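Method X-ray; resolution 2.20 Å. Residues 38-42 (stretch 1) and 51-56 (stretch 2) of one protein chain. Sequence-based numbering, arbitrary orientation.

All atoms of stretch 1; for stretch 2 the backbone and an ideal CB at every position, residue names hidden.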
# COMPACT_ATOMS: atom_id res chain seq x y z
N ASP B 38 -21.14 -15.29 7.78
CA ASP B 38 -21.13 -14.67 9.12
C ASP B 38 -20.01 -13.66 9.32
O ASP B 38 -19.76 -13.22 10.44
CB ASP B 38 -21.12 -15.73 10.23
CG ASP B 38 -21.64 -15.20 11.57
OD1 ASP B 38 -22.66 -14.47 11.57
OD2 ASP B 38 -21.05 -15.53 12.63
N TYR B 39 -19.33 -13.28 8.24
CA TYR B 39 -18.41 -12.14 8.27
C TYR B 39 -18.32 -11.46 6.91
O TYR B 39 -18.80 -12.01 5.91
CB TYR B 39 -17.02 -12.51 8.81
CG TYR B 39 -16.14 -13.39 7.93
CD1 TYR B 39 -15.05 -12.84 7.26
CD2 TYR B 39 -16.35 -14.76 7.83
CE1 TYR B 39 -14.22 -13.63 6.49
CE2 TYR B 39 -15.52 -15.56 7.06
CZ TYR B 39 -14.46 -14.99 6.39
OH TYR B 39 -13.62 -15.77 5.61
N VAL B 40 -17.76 -10.26 6.90
CA VAL B 40 -17.58 -9.49 5.66
C VAL B 40 -16.08 -9.23 5.46
O VAL B 40 -15.36 -9.00 6.43
CB VAL B 40 -18.40 -8.17 5.68
CG1 VAL B 40 -18.22 -7.39 4.38
CG2 VAL B 40 -19.89 -8.46 5.90
N LEU B 41 -15.63 -9.30 4.22
CA LEU B 41 -14.21 -9.20 3.91
C LEU B 41 -13.94 -8.23 2.77
O LEU B 41 -14.56 -8.34 1.72
CB LEU B 41 -13.66 -10.58 3.55
CG LEU B 41 -12.18 -10.72 3.17
CD1 LEU B 41 -11.57 -11.85 3.98
CD2 LEU B 41 -12.02 -11.01 1.70
N SER B 42 -13.01 -7.30 2.97
CA SER B 42 -12.49 -6.49 1.88
C SER B 42 -11.09 -7.02 1.58
O SER B 42 -10.26 -7.09 2.48
CB SER B 42 -12.44 -5.02 2.28
OG SER B 42 -11.65 -4.23 1.40
N UNK B 51 -7.81 -6.14 3.26
CA UNK B 51 -7.74 -4.78 3.82
C UNK B 51 -8.33 -4.83 5.24
O UNK B 51 -7.77 -4.26 6.15
CB UNK B 51 -8.49 -3.77 2.94
N UNK B 52 -9.49 -5.47 5.38
CA UNK B 52 -10.20 -5.55 6.66
C UNK B 52 -11.21 -6.70 6.63
O UNK B 52 -11.60 -7.17 5.54
CB UNK B 52 -10.91 -4.23 6.97
N UNK B 53 -11.60 -7.17 7.81
CA UNK B 53 -12.79 -7.98 7.92
C UNK B 53 -13.71 -7.33 8.97
O UNK B 53 -13.25 -6.54 9.81
CB UNK B 53 -12.44 -9.42 8.29
N UNK B 54 -15.00 -7.67 8.91
CA UNK B 54 -15.97 -7.12 9.84
C UNK B 54 -16.84 -8.24 10.42
O UNK B 54 -17.25 -9.16 9.72
CB UNK B 54 -16.84 -6.07 9.15
N UNK B 55 -17.09 -8.15 11.72
CA UNK B 55 -17.83 -9.20 12.44
C UNK B 55 -18.81 -8.55 13.39
O UNK B 55 -18.56 -7.48 13.93
CB UNK B 55 -16.88 -10.13 13.20
N UNK B 56 -19.95 -9.22 13.58
CA UNK B 56 -20.90 -8.83 14.59
C UNK B 56 -21.11 -10.05 15.48
O UNK B 56 -21.69 -11.04 15.04
CB UNK B 56 -22.21 -8.33 13.98

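The two stretches run antiparallel, their axes at 167°, so positions 52 to 55 can each be read against a neighbour in stretch 1.

At position 51 phi/psi is -70/-47, a turn-like value where the chain bends. Its N donates a hydrogen bond to Ser-42 O over 2.7 Å, and CA-to-CB points sideways, with the ideal CB 3.5 Å from Ser-42 OG. A polar or small residue would suit, as would a ring placed beside the hydroxyl. The residue is His-51; its CD2 lies 3.4 Å from Ser-42 OG, which meets the ring at its edge.

Position 52 is extended and paired with Ser-42: its O accepts from Ser-42 N at 2.9 Å, and its N makes a weak 3.4 Å bond to Ser-42 O. The CB shares a sheet face with Ser-42 and Val-40, yet is 5.0 Å from Ser-42 CB. A small side chain would leave that gap, whereas a long or aromatic one could reach across. Trp-52 does so with chi1 p. Ser-42 CB sits over the face of its five-membered ring, 3.4 Å from the centroid, in a CH-pi contact. Farther along, CZ3 is 4.0 Å from Val-40 CG1. A water joins the polar edges, donating to Ser-42 OG at 2.7 Å and accepting from Trp-52 NE1 at 2.9 Å.

Position 53 opposes Leu-41 in a non-hydrogen-bonded pair, and its CA makes a 3.1 Å CA-H...O contact with Val-40 O. The CB shares Leu-41's face and lies 4.4 Å from Tyr-39 CD1, so a compact apolar side chain fits; Val, Ile or Leu would be plausible. Val-53 turns CG1 to within 3.7 Å of Leu-41 CD1 and 4.4 Å of Tyr-39 CD1.

Position 54 pairs with Val-40 through two hydrogen bonds: its N to Val-40 O at 2.8 Å, and Val-40 N to its O at 3.1 Å. Beside a valine, beta-branched or aromatic residues suit the extended backbone. In Phe-54, CB lies 4.4 Å from Val-40 CB, while the ring leads away from stretch 1.

At position 55 the CB points sideways, 5.0 Å from Tyr-39 CB, so many types could fit. Glu-55 lays its aliphatic CG 4.1 Å from Tyr-39 CB; its carboxylate is engaged elsewhere in the structure.

Position 56 has nothing of stretch 1 near its CB, leaving the choice open. His-56 is linked through its backbone: its N donates at 2.8 Å to a water that donates to Asp-38 O at 2.7 Å.

Stretch 2 (51-56) HWVFEH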
# COMPACT_ATOMS: atom_id res chain seq x y z
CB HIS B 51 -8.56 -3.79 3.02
CG HIS B 51 -7.99 -3.45 1.67
ND1 HIS B 51 -6.81 -2.76 1.50
CD2 HIS B 51 -8.48 -3.67 0.42
CE1 HIS B 51 -6.59 -2.57 0.21
NE2 HIS B 51 -7.59 -3.11 -0.47
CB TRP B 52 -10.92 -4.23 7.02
CG TRP B 52 -11.85 -3.66 5.96
CD1 TRP B 52 -11.55 -2.70 5.04
CD2 TRP B 52 -13.24 -3.99 5.74
NE1 TRP B 52 -12.64 -2.43 4.24
CE2 TRP B 52 -13.69 -3.21 4.65
CE3 TRP B 52 -14.12 -4.89 6.33
CZ2 TRP B 52 -14.99 -3.30 4.15
CZ3 TRP B 52 -15.44 -4.97 5.83
CH2 TRP B 52 -15.84 -4.19 4.75
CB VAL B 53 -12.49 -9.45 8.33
CG1 VAL B 53 -11.61 -10.14 7.31
CG2 VAL B 53 -11.85 -9.51 9.72
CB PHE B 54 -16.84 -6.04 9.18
CG PHE B 54 -17.06 -4.84 10.06
CD1 PHE B 54 -16.32 -3.68 9.87
CD2 PHE B 54 -17.94 -4.91 11.14
CE1 PHE B 54 -16.49 -2.58 10.72
CE2 PHE B 54 -18.11 -3.83 12.00
CZ PHE B 54 -17.38 -2.66 11.79
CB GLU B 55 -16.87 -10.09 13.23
CG GLU B 55 -15.84 -10.89 12.39
CD GLU B 55 -14.74 -11.53 13.26
OE1 GLU B 55 -14.01 -10.78 13.94
OE2 GLU B 55 -14.61 -12.77 13.27
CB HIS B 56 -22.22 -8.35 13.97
CG HIS B 56 -23.40 -8.44 14.89
ND1 HIS B 56 -24.58 -9.05 14.53
CD2 HIS B 56 -23.57 -8.02 16.17
CE1 HIS B 56 -25.43 -9.00 15.55
NE2 HIS B 56 -24.84 -8.39 16.56
O HOH W 1 -20.00 -11.90 12.79
O HOH W 2 -11.80 -1.52 1.63
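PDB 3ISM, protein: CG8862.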